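Local coordinates for N-alpha-acetyltransferase (PDB 4R3L), which transfers the acetyl group of acetyl-CoA to the free alpha-amino group at protein N-termini, accepting methionine and alanine but preferring serine, at residues F74-Q79 with V84-V89; V90-L95 with T105-A110; P134-Y139 with F144-V149. All coordinates share one frame; numbering follows the deposited sequence.

Contact 1: F74-Q79 with V84-V89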
loop_
_atom_site.group_PDB
_atom_site.type_symbol
_atom_site.label_atom_id
_atom_site.label_comp_id
_atom_site.label_asym_id
_atom_site.label_seq_id
_atom_site.Cartn_x
_atom_site.Cartn_y
_atom_site.Cartn_z
ATOM N N PHE A 74 0.863 -8.106 17.109
ATOM C CA PHE A 74 2.201 -7.802 17.552
ATOM C C PHE A 74 2.880 -6.784 16.627
ATOM O O PHE A 74 2.812 -6.880 15.402
ATOM C CB PHE A 74 3.025 -9.084 17.658
ATOM C CG PHE A 74 2.542 -10.016 18.742
ATOM C CD1 PHE A 74 2.609 -9.637 20.076
ATOM C CD2 PHE A 74 2.003 -11.246 18.426
ATOM C CE1 PHE A 74 2.163 -10.489 21.077
ATOM C CE2 PHE A 74 1.558 -12.106 19.427
ATOM C CZ PHE A 74 1.633 -11.717 20.752
ATOM N N SER A 75 3.507 -5.791 17.245
ATOM C CA SER A 75 4.277 -4.782 16.534
ATOM C C SER A 75 5.463 -5.414 15.816
ATOM O O SER A 75 6.069 -6.355 16.325
ATOM C CB SER A 75 4.760 -3.708 17.513
ATOM O OG SER A 75 5.701 -2.850 16.895
ATOM N N ASN A 76 5.791 -4.922 14.626
ATOM C CA ASN A 76 6.970 -5.423 13.927
ATOM C C ASN A 76 8.092 -4.407 14.003
ATOM O O ASN A 76 9.109 -4.530 13.324
ATOM C CB ASN A 76 6.646 -5.772 12.473
ATOM C CG ASN A 76 5.854 -4.697 11.785
ATOM O OD1 ASN A 76 6.231 -3.532 11.812
ATOM N ND2 ASN A 76 4.743 -5.080 11.164
ATOM N N ILE A 77 7.890 -3.399 14.842
ATOM C CA ILE A 77 8.920 -2.418 15.135
ATOM C C ILE A 77 9.535 -2.689 16.505
ATOM O O ILE A 77 10.752 -2.649 16.669
ATOM C CB ILE A 77 8.371 -0.982 15.093
ATOM C CG1 ILE A 77 7.710 -0.712 13.737
ATOM C CG2 ILE A 77 9.486 0.014 15.356
ATOM C CD1 ILE A 77 7.309 0.748 13.500
ATOM N N LYS A 78 8.687 -2.988 17.482
ATOM C CA LYS A 78 9.144 -3.176 18.857
ATOM C C LYS A 78 9.922 -4.476 19.074
ATOM O O LYS A 78 9.565 -5.533 18.547
ATOM C CB LYS A 78 7.952 -3.118 19.811
ATOM C CG LYS A 78 7.552 -1.703 20.184
ATOM C CD LYS A 78 6.238 -1.674 20.947
ATOM C CE LYS A 78 5.898 -0.263 21.389
ATOM N NZ LYS A 78 5.975 0.706 20.263
ATOM N N GLN A 79 10.989 -4.373 19.863
ATOM C CA GLN A 79 11.835 -5.510 20.215
ATOM C C GLN A 79 11.056 -6.574 20.981
ATOM O O GLN A 79 11.250 -7.774 20.779
ATOM C CB GLN A 79 13.028 -5.047 21.057
ATOM C CG GLN A 79 13.989 -4.096 20.353
ATOM C CD GLN A 79 13.539 -2.648 20.411
ATOM O OE1 GLN A 79 12.481 -2.332 20.958
ATOM N NE2 GLN A 79 14.349 -1.755 19.851
ATOM N N VAL A 84 -0.392 -3.984 19.057
ATOM C CA VAL A 84 -0.697 -2.654 18.530
ATOM C C VAL A 84 -1.670 -2.721 17.350
ATOM O O VAL A 84 -1.821 -3.764 16.708
ATOM C CB VAL A 84 0.584 -1.922 18.054
ATOM C CG1 VAL A 84 1.557 -1.695 19.205
ATOM C CG2 VAL A 84 1.259 -2.705 16.932
ATOM N N ARG A 85 -2.336 -1.608 17.063
ATOM C CA ARG A 85 -3.106 -1.485 15.824
ATOM C C ARG A 85 -2.166 -1.121 14.680
ATOM O O ARG A 85 -1.345 -0.209 14.815
ATOM C CB ARG A 85 -4.201 -0.424 15.955
ATOM C CG ARG A 85 -5.167 -0.677 17.090
ATOM C CD ARG A 85 -6.415 -1.359 16.595
ATOM N NE ARG A 85 -7.096 -0.571 15.573
ATOM C CZ ARG A 85 -8.340 -0.809 15.171
ATOM N NH1 ARG A 85 -9.022 -1.804 15.721
ATOM N NH2 ARG A 85 -8.905 -0.056 14.231
ATOM N N LYS A 86 -2.277 -1.834 13.562
ATOM C CA LYS A 86 -1.332 -1.673 12.462
ATOM C C LYS A 86 -2.057 -1.400 11.150
ATOM O O LYS A 86 -3.083 -2.023 10.868
ATOM C CB LYS A 86 -0.474 -2.936 12.293
ATOM C CG LYS A 86 0.212 -3.428 13.557
ATOM C CD LYS A 86 1.009 -4.707 13.298
ATOM C CE LYS A 86 0.121 -5.951 13.227
ATOM N NZ LYS A 86 0.960 -7.185 13.181
ATOM N N GLY A 87 -1.510 -0.502 10.337
ATOM C CA GLY A 87 -2.006 -0.334 8.985
ATOM C C GLY A 87 -1.023 -1.017 8.052
ATOM O O GLY A 87 0.183 -0.900 8.210
ATOM N N HIS A 88 -1.551 -1.766 7.098
ATOM C CA HIS A 88 -0.732 -2.597 6.236
ATOM C C HIS A 88 -1.028 -2.195 4.807
ATOM O O HIS A 88 -2.180 -2.247 4.387
ATOM C CB HIS A 88 -1.066 -4.072 6.503
ATOM C CG HIS A 88 -0.214 -5.058 5.759
ATOM N ND1 HIS A 88 -0.367 -6.416 5.911
ATOM C CD2 HIS A 88 0.803 -4.885 4.878
ATOM C CE1 HIS A 88 0.520 -7.046 5.153
ATOM N NE2 HIS A 88 1.233 -6.141 4.512
ATOM N N VAL A 89 -0.017 -1.779 4.054
ATOM C CA VAL A 89 -0.239 -1.486 2.641
ATOM C C VAL A 89 -0.206 -2.776 1.871
ATOM O O VAL A 89 0.842 -3.405 1.783
ATOM C CB VAL A 89 0.841 -0.538 2.044
ATOM C CG1 VAL A 89 0.527 -0.227 0.574
ATOM C CG2 VAL A 89 0.955 0.741 2.866
#

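Contact 2: V90-L95 with T105-A110. With COA (coenzyme A), chain C.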
loop_
_atom_site.group_PDB
_atom_site.type_symbol
_atom_site.label_atom_id
_atom_site.label_comp_id
_atom_site.label_asym_id
_atom_site.label_seq_id
_atom_site.Cartn_x
_atom_site.Cartn_y
_atom_site.Cartn_z
ATOM N N VAL A 90 -1.337 -3.168 1.303
ATOM C CA VAL A 90 -1.416 -4.462 0.627
ATOM C C VAL A 90 -0.866 -4.313 -0.782
ATOM O O VAL A 90 -0.109 -5.158 -1.282
ATOM C CB VAL A 90 -2.857 -4.984 0.588
ATOM C CG1 VAL A 90 -2.932 -6.306 -0.187
ATOM C CG2 VAL A 90 -3.390 -5.141 1.998
ATOM N N SER A 91 -1.195 -3.188 -1.402
ATOM C CA SER A 91 -0.842 -2.985 -2.788
ATOM C C SER A 91 -0.835 -1.492 -3.097
ATOM O O SER A 91 -1.728 -0.765 -2.673
ATOM C CB SER A 91 -1.837 -3.746 -3.688
ATOM O OG SER A 91 -1.453 -3.719 -5.046
ATOM N N ILE A 92 0.187 -1.039 -3.816
ATOM C CA ILE A 92 0.210 0.321 -4.337
ATOM C C ILE A 92 0.840 0.301 -5.732
ATOM O O ILE A 92 1.853 -0.362 -5.972
ATOM C CB ILE A 92 0.964 1.287 -3.383
ATOM C CG1 ILE A 92 0.885 2.731 -3.885
ATOM C CG2 ILE A 92 2.425 0.868 -3.185
ATOM C CD1 ILE A 92 1.545 3.721 -2.934
ATOM N N ALA A 93 0.211 0.984 -6.668
ATOM C CA ALA A 93 0.735 1.021 -8.020
ATOM C C ALA A 93 0.312 2.301 -8.726
ATOM O O ALA A 93 -0.731 2.874 -8.418
ATOM C CB ALA A 93 0.264 -0.197 -8.801
ATOM N N VAL A 94 1.136 2.743 -9.672
ATOM C CA VAL A 94 0.854 3.926 -10.472
ATOM C C VAL A 94 1.185 3.607 -11.927
ATOM O O VAL A 94 2.239 3.031 -12.194
ATOM C CB VAL A 94 1.689 5.141 -9.990
ATOM C CG1 VAL A 94 1.455 6.361 -10.873
ATOM C CG2 VAL A 94 1.394 5.462 -8.520
ATOM N N LEU A 95 0.293 3.949 -12.856
ATOM C CA LEU A 95 0.556 3.714 -14.285
ATOM C C LEU A 95 1.880 4.382 -14.683
ATOM O O LEU A 95 2.165 5.501 -14.251
ATOM C CB LEU A 95 -0.593 4.239 -15.155
ATOM C CG LEU A 95 -1.900 3.436 -15.165
ATOM C CD1 LEU A 95 -2.971 4.110 -15.994
ATOM C CD2 LEU A 95 -1.656 2.017 -15.662
ATOM N N THR A 105 3.620 9.067 -3.442
ATOM C CA THR A 105 3.849 9.767 -2.188
ATOM C C THR A 105 2.554 10.283 -1.606
ATOM O O THR A 105 2.326 10.164 -0.405
ATOM C CB THR A 105 4.839 10.949 -2.362
ATOM O OG1 THR A 105 6.123 10.426 -2.710
ATOM C CG2 THR A 105 4.958 11.728 -1.067
ATOM N N THR A 106 1.686 10.850 -2.442
ATOM C CA THR A 106 0.466 11.412 -1.899
ATOM C C THR A 106 -0.544 10.309 -1.564
ATOM O O THR A 106 -1.300 10.447 -0.610
ATOM C CB THR A 106 -0.171 12.433 -2.862
ATOM O OG1 THR A 106 -0.507 11.792 -4.104
ATOM C CG2 THR A 106 0.808 13.587 -3.115
ATOM N N LEU A 107 -0.547 9.223 -2.334
ATOM C CA LEU A 107 -1.409 8.079 -1.977
ATOM C C LEU A 107 -1.045 7.558 -0.578
ATOM O O LEU A 107 -1.918 7.296 0.260
ATOM C CB LEU A 107 -1.295 6.943 -3.011
ATOM C CG LEU A 107 -2.004 7.175 -4.353
ATOM C CD1 LEU A 107 -1.589 6.132 -5.388
ATOM C CD2 LEU A 107 -3.523 7.174 -4.173
ATOM N N LEU A 108 0.249 7.382 -0.332
ATOM C CA LEU A 108 0.706 6.904 0.974
ATOM C C LEU A 108 0.362 7.880 2.087
ATOM O O LEU A 108 -0.032 7.463 3.166
ATOM C CB LEU A 108 2.214 6.644 0.971
ATOM C CG LEU A 108 2.683 5.335 0.342
ATOM C CD1 LEU A 108 4.104 5.457 -0.177
ATOM C CD2 LEU A 108 2.584 4.199 1.377
ATOM N N GLU A 109 0.516 9.181 1.841
ATOM C CA GLU A 109 0.204 10.141 2.886
ATOM C C GLU A 109 -1.264 10.087 3.254
ATOM O O GLU A 109 -1.617 10.156 4.432
ATOM C CB GLU A 109 0.575 11.567 2.467
ATOM C CG GLU A 109 0.508 12.574 3.630
ATOM C CD GLU A 109 -0.877 13.208 3.850
ATOM O OE1 GLU A 109 -1.789 13.033 3.012
ATOM O OE2 GLU A 109 -1.048 13.908 4.880
ATOM N N ALA A 110 -2.114 9.965 2.240
ATOM C CA ALA A 110 -3.550 9.959 2.468
ATOM C C ALA A 110 -3.958 8.707 3.233
ATOM O O ALA A 110 -4.752 8.772 4.184
ATOM C CB ALA A 110 -4.307 10.038 1.137
HETATM N N1A COA C . 14.144 5.624 -9.156
HETATM C C2A COA C . 14.629 6.260 -8.070
HETATM N N3A COA C . 13.807 6.822 -7.182
HETATM C C4A COA C . 12.450 6.768 -7.356
HETATM C C5A COA C . 11.920 6.123 -8.464
HETATM C C6A COA C . 12.809 5.541 -9.381
HETATM N N6A COA C . 12.295 4.851 -10.559
HETATM N N7A COA C . 10.536 6.224 -8.378
HETATM C C8A COA C . 10.239 6.918 -7.245
HETATM N N9A COA C . 11.384 7.245 -6.612
HETATM C C1B COA C . 11.517 8.015 -5.365
HETATM C C2B COA C . 12.076 9.352 -5.656
HETATM O O2B COA C . 12.788 9.830 -4.571
HETATM C C3B COA C . 10.891 10.162 -5.816
HETATM O O3B COA C . 11.228 11.484 -5.673
HETATM P P3B COA C . 11.503 12.352 -6.951
HETATM O O7A COA C . 11.443 13.837 -6.598
HETATM O O8A COA C . 10.469 12.063 -7.967
HETATM O O9A COA C . 12.854 12.017 -7.505
HETATM C C4B COA C . 10.055 9.666 -4.709
HETATM O O4B COA C . 10.251 8.274 -4.732
HETATM C C5B COA C . 8.626 9.936 -4.929
HETATM O O5B COA C . 8.072 9.155 -5.950
HETATM P P1A COA C . 6.594 9.272 -6.494
HETATM O O1A COA C . 6.528 10.156 -7.709
HETATM O O2A COA C . 5.705 9.728 -5.411
HETATM O O3A COA C . 6.293 7.767 -6.938
HETATM P P2A COA C . 5.478 7.314 -8.210
HETATM O O4A COA C . 6.297 7.434 -9.486
HETATM O O5A COA C . 4.185 8.060 -8.299
HETATM O O6A COA C . 5.132 5.758 -7.997
HETATM C CBP COA C . 5.768 3.441 -7.569
HETATM C CCP COA C . 6.061 4.958 -7.366
HETATM C CDP COA C . 6.868 2.635 -6.930
HETATM C CEP COA C . 4.429 3.143 -6.898
HETATM C CAP COA C . 5.703 3.235 -9.066
HETATM O OAP COA C . 6.988 3.242 -9.691
HETATM C C9P COA C . 5.036 1.944 -9.501
HETATM O O9P COA C . 3.784 1.874 -9.612
HETATM N N8P COA C . 5.804 0.763 -9.832
HETATM C C7P COA C . 5.201 -0.497 -10.256
HETATM C C6P COA C . 4.288 -1.137 -9.170
HETATM C C5P COA C . 4.994 -1.284 -7.825
HETATM O O5P COA C . 6.149 -1.783 -7.805
HETATM N N4P COA C . 4.342 -0.827 -6.596
HETATM C C3P COA C . 5.017 -0.952 -5.319
HETATM C C2P COA C . 5.243 -2.352 -4.764
HETATM S S1P COA C . 5.666 -2.516 -3.058
#

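Contact 3: P134-Y139 with F144-V149. With COA (coenzyme A), chain C.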
loop_
_atom_site.group_PDB
_atom_site.type_symbol
_atom_site.label_atom_id
_atom_site.label_comp_id
_atom_site.label_asym_id
_atom_site.label_seq_id
_atom_site.Cartn_x
_atom_site.Cartn_y
_atom_site.Cartn_z
ATOM N N PRO A 134 12.759 1.420 -7.366
ATOM C CA PRO A 134 11.933 2.625 -7.233
ATOM C C PRO A 134 11.116 2.649 -5.944
ATOM O O PRO A 134 11.153 3.652 -5.231
ATOM C CB PRO A 134 11.012 2.557 -8.454
ATOM C CG PRO A 134 11.789 1.784 -9.455
ATOM C CD PRO A 134 12.525 0.748 -8.660
ATOM N N ALA A 135 10.414 1.558 -5.644
ATOM C CA ALA A 135 9.537 1.525 -4.475
ATOM C C ALA A 135 10.330 1.713 -3.178
ATOM O O ALA A 135 9.913 2.463 -2.293
ATOM C CB ALA A 135 8.732 0.217 -4.446
ATOM N N ILE A 136 11.486 1.070 -3.073
ATOM C CA ILE A 136 12.283 1.170 -1.851
ATOM C C ILE A 136 12.736 2.606 -1.590
ATOM O O ILE A 136 12.763 3.084 -0.434
ATOM C CB ILE A 136 13.514 0.252 -1.923
ATOM C CG1 ILE A 136 13.082 -1.219 -1.991
ATOM C CG2 ILE A 136 14.423 0.469 -0.730
ATOM C CD1 ILE A 136 14.251 -2.177 -2.109
ATOM N N ALA A 137 13.104 3.289 -2.667
ATOM C CA ALA A 137 13.515 4.687 -2.578
ATOM C C ALA A 137 12.370 5.542 -2.051
ATOM O O ALA A 137 12.575 6.393 -1.184
ATOM C CB ALA A 137 13.979 5.198 -3.938
ATOM N N LEU A 138 11.178 5.300 -2.591
ATOM C CA LEU A 138 9.960 5.992 -2.186
ATOM C C LEU A 138 9.781 5.865 -0.672
ATOM O O LEU A 138 9.739 6.863 0.052
ATOM C CB LEU A 138 8.758 5.412 -2.944
ATOM C CG LEU A 138 7.316 5.664 -2.500
ATOM C CD1 LEU A 138 6.904 7.075 -2.820
ATOM C CD2 LEU A 138 6.356 4.651 -3.145
ATOM N N TYR A 139 9.719 4.624 -0.197
ATOM C CA TYR A 139 9.488 4.356 1.219
ATOM C C TYR A 139 10.583 4.920 2.135
ATOM O O TYR A 139 10.296 5.426 3.225
ATOM C CB TYR A 139 9.345 2.846 1.437
ATOM C CG TYR A 139 8.327 2.184 0.525
ATOM C CD1 TYR A 139 7.130 2.813 0.194
ATOM C CD2 TYR A 139 8.567 0.932 -0.010
ATOM C CE1 TYR A 139 6.202 2.191 -0.639
ATOM C CE2 TYR A 139 7.661 0.320 -0.840
ATOM C CZ TYR A 139 6.482 0.949 -1.158
ATOM O OH TYR A 139 5.580 0.304 -1.985
ATOM N N PHE A 144 10.204 5.229 6.033
ATOM C CA PHE A 144 10.088 3.814 6.368
ATOM C C PHE A 144 11.493 3.248 6.616
ATOM O O PHE A 144 12.458 3.674 5.975
ATOM C CB PHE A 144 9.403 3.034 5.252
ATOM C CG PHE A 144 7.932 3.272 5.153
ATOM C CD1 PHE A 144 7.041 2.250 5.452
ATOM C CD2 PHE A 144 7.431 4.494 4.731
ATOM C CE1 PHE A 144 5.685 2.448 5.344
ATOM C CE2 PHE A 144 6.073 4.700 4.623
ATOM C CZ PHE A 144 5.197 3.681 4.932
ATOM N N LYS A 145 11.593 2.309 7.551
ATOM C CA LYS A 145 12.833 1.599 7.810
ATOM C C LYS A 145 12.700 0.114 7.475
ATOM O O LYS A 145 11.653 -0.479 7.718
ATOM C CB LYS A 145 13.237 1.763 9.271
ATOM C CG LYS A 145 13.456 3.213 9.695
ATOM C CD LYS A 145 14.349 3.957 8.723
ATOM C CE LYS A 145 14.602 5.388 9.193
ATOM N NZ LYS A 145 15.249 6.226 8.135
ATOM N N LYS A 146 13.755 -0.475 6.914
ATOM C CA LYS A 146 13.793 -1.925 6.695
ATOM C C LYS A 146 13.886 -2.633 8.039
ATOM O O LYS A 146 14.948 -2.636 8.652
ATOM C CB LYS A 146 14.984 -2.319 5.809
ATOM C CG LYS A 146 14.994 -1.712 4.410
ATOM C CD LYS A 146 16.356 -1.914 3.732
ATOM C CE LYS A 146 16.400 -1.254 2.355
ATOM N NZ LYS A 146 17.759 -1.272 1.710
ATOM N N VAL A 147 12.795 -3.223 8.518
ATOM C CA VAL A 147 12.787 -3.756 9.883
ATOM C C VAL A 147 12.902 -5.276 9.954
ATOM O O VAL A 147 13.350 -5.809 10.968
ATOM C CB VAL A 147 11.519 -3.326 10.677
ATOM C CG1 VAL A 147 11.408 -1.811 10.729
ATOM C CG2 VAL A 147 10.276 -3.914 10.080
ATOM N N LYS A 148 12.494 -5.971 8.894
ATOM C CA LYS A 148 12.668 -7.425 8.797
ATOM C C LYS A 148 12.950 -7.836 7.358
ATOM O O LYS A 148 12.675 -7.090 6.417
ATOM C CB LYS A 148 11.433 -8.180 9.310
ATOM C CG LYS A 148 11.066 -7.906 10.764
ATOM C CD LYS A 148 10.343 -9.082 11.415
ATOM C CE LYS A 148 8.966 -9.300 10.823
ATOM N NZ LYS A 148 8.147 -10.219 11.666
ATOM N N VAL A 149 13.506 -9.028 7.179
ATOM C CA VAL A 149 13.660 -9.565 5.833
ATOM C C VAL A 149 12.885 -10.862 5.708
ATOM O O VAL A 149 13.322 -11.901 6.198
ATOM C CB VAL A 149 15.130 -9.798 5.470
ATOM C CG1 VAL A 149 15.241 -10.476 4.109
ATOM C CG2 VAL A 149 15.876 -8.477 5.476
HETATM N N1A COA C . 14.144 5.624 -9.156
HETATM C C2A COA C . 14.629 6.260 -8.070
HETATM N N3A COA C . 13.807 6.822 -7.182
HETATM C C4A COA C . 12.450 6.768 -7.356
HETATM C C5A COA C . 11.920 6.123 -8.464
HETATM C C6A COA C . 12.809 5.541 -9.381
HETATM N N6A COA C . 12.295 4.851 -10.559
HETATM N N7A COA C . 10.536 6.224 -8.378
HETATM C C8A COA C . 10.239 6.918 -7.245
HETATM N N9A COA C . 11.384 7.245 -6.612
HETATM C C1B COA C . 11.517 8.015 -5.365
HETATM C C2B COA C . 12.076 9.352 -5.656
HETATM O O2B COA C . 12.788 9.830 -4.571
HETATM C C3B COA C . 10.891 10.162 -5.816
HETATM O O3B COA C . 11.228 11.484 -5.673
HETATM P P3B COA C . 11.503 12.352 -6.951
HETATM O O7A COA C . 11.443 13.837 -6.598
HETATM O O8A COA C . 10.469 12.063 -7.967
HETATM O O9A COA C . 12.854 12.017 -7.505
HETATM C C4B COA C . 10.055 9.666 -4.709
HETATM O O4B COA C . 10.251 8.274 -4.732
HETATM C C5B COA C . 8.626 9.936 -4.929
HETATM O O5B COA C . 8.072 9.155 -5.950
HETATM P P1A COA C . 6.594 9.272 -6.494
HETATM O O1A COA C . 6.528 10.156 -7.709
HETATM O O2A COA C . 5.705 9.728 -5.411
HETATM O O3A COA C . 6.293 7.767 -6.938
HETATM P P2A COA C . 5.478 7.314 -8.210
HETATM O O4A COA C . 6.297 7.434 -9.486
HETATM O O5A COA C . 4.185 8.060 -8.299
HETATM O O6A COA C . 5.132 5.758 -7.997
HETATM C CBP COA C . 5.768 3.441 -7.569
HETATM C CCP COA C . 6.061 4.958 -7.366
HETATM C CDP COA C . 6.868 2.635 -6.930
HETATM C CEP COA C . 4.429 3.143 -6.898
HETATM C CAP COA C . 5.703 3.235 -9.066
HETATM O OAP COA C . 6.988 3.242 -9.691
HETATM C C9P COA C . 5.036 1.944 -9.501
HETATM O O9P COA C . 3.784 1.874 -9.612
HETATM N N8P COA C . 5.804 0.763 -9.832
HETATM C C7P COA C . 5.201 -0.497 -10.256
HETATM C C6P COA C . 4.288 -1.137 -9.170
HETATM C C5P COA C . 4.994 -1.284 -7.825
HETATM O O5P COA C . 6.149 -1.783 -7.805
HETATM N N4P COA C . 4.342 -0.827 -6.596
HETATM C C3P COA C . 5.017 -0.952 -5.319
HETATM C C2P COA C . 5.243 -2.352 -4.764
HETATM S S1P COA C . 5.666 -2.516 -3.058
#

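Contact 1: F74-Q79 with V84-V89
The peptide carbonyl of Phe74 is the flat group on which the two segments meet: the ammonium of Lys86 reaches its oxygen, NZ to Phe74 O 2.9 Å, tilted 28° from the carbonyl plane. The setting is a beta hairpin of strands 61-72 and 83-94 with a long connecting loop, in which residues 74-79 fold back beside the start of the second strand. The phenyl ring of Phe74 points away from 84-89 and rests on Pro81. A second flat group, the imidazole of His88 further along the strand, stacks on Tyr125 and is gripped at both nitrogens, ND1 by Glu71 and NE2 by Glu127, its fellow zinc-binding residue. Lys86 is bent at chi3 (-78°), which swings CE and NZ round to the oxygen, CE lying 3.6 Å from Phe74 O. Two residues earlier, Val84 presents a methyl group to Ser75, CG2 lying 3.7 Å from Ser75 CB and equally near its CA. The contact lies at the surface, and the lysine bond is the one hydrogen bond between its segments. Ser75 and Ser82 both modulate the loop conformations and contribute to thermostability, and their backbones are hydrogen-bonded to each other across the loop. The Ser75 side chain stands with OG opposite its own backbone N, which aims the hydroxyl at the chain ahead. There it forms an ST turn and an ST motif together, OG accepting from Ile77 N at 3.1 Å and from Lys78 N at 3.0 Å, the latter nearly straight at 168°.

Contact 2: V90-L95 with T105-A110
Ile92 and Val94 on strand 83-94 meet Leu107 and Leu108 on helix 103-119, the strand-helix half of a beta-alpha-beta unit in the GNAT fold; the axes of strand 90-94 and helix 105-110 approach to 9.7 Å, with 148° between their N-to-C directions. At the start of 105-110, Thr105 faces the cofactor: its backbone N and its OG1 both donate to the diphosphate oxygen O2A of coenzyme A, OG1 to O2A being 2.8 Å. With chi1 -66° the hydroxyl sits beside the backbone N, which lets one residue hold the oxygen twice. Thr106 turns its OG1 back to the carbonyl of Ile103 within the helix. Leu107 is directed at the strand, its CB 4.3 Å from Ile92 CD1 while its CD1 approaches Val94 CG2. Leu108 comes in beside it, its side chain crossing that of Ile92 at about a right angle, with CG 3.8 Å from Ile92 CD1. The extended Ile92 chain thus sets its CD1 methyl against both leucines. On the strand, the backbone binds the pantetheine arm much as a neighbouring strand would: Ile92 O accepts from N4P at 2.6 Å, and Val94 N donates to O9P at 2.8 Å. Backbone N-H groups of Arg100, Gly102 and Ala104 also bind coenzyme A; they belong to the family's R-x-x-G-x-A signature, which opens with Arg99, whose NE bonds to Val94 O. The chemistry divides in two: aliphatic side chains fill the interface of helix and strand, while from these two segments backbone groups and the Thr105 hydroxyl bind coenzyme A, an arrangement in which the dipole of the helix start would probably add to the attraction for the diphosphate.

Contact 3: P134-Y139 with F144-V149
Tyr139 turns the edge of its ring toward the face of Phe144, with centroids 5.8 Å apart and planes at 51°, a tilted edge-to-face pair. The two side chains also meet nearer the backbone, Tyr139 CB to Phe144 CB 3.8 Å. Phe144 N donates to Tyr139 O at 2.8 Å, and the same oxygen lies near the plane of the Phe144 ring at its edge, 3.4 Å from CD2. Because Tyr139 CG stands opposite the carbonyl carbon (chi1 -52°), the phenol swings back along helix 133-141, where Ala135 O lies over the rim of one face. Its OH end leads to the cofactor, 3.0 Å from the coenzyme A sulfur S1P. A phenylalanine here would probably keep the aromatic pair but leave the sulfur without this polar neighbour. Further out, Ile136 CG2 lies 4.0 Å from Lys146 CE, the chains crossing roughly at right angles, and Lys146 makes a cation-pi contact with Tyr161. The helix thus has one flank on Phe144 and the start of strand 145-150; on another, Pro134, Ala137 and Leu138 line the adenosine side of coenzyme A, as is typical of the acetyl-CoA site of the GNAT fold.

Overall arrangement
The contacts follow one another along the chain, each closing before the next opens, and each has one segment on, or leading into, a strand of the same mixed sheet. Contacts 1 and 2 share strand 83-94, with centres about 19 Å apart: the first sits at the surface near its start, the second near the cofactor, and Val89 packs on Leu108 where they meet. Contact 3 belongs to helix 133-141 and edge strand 145-150, its centre about 14 Å from contact 2 and 15 Å from contact 1. Leu138 and Tyr139 pack on Leu108, joining contacts 2 and 3, and both line part of the coenzyme A pocket, while Asn76 of the thermostability-linked loop touches Val147.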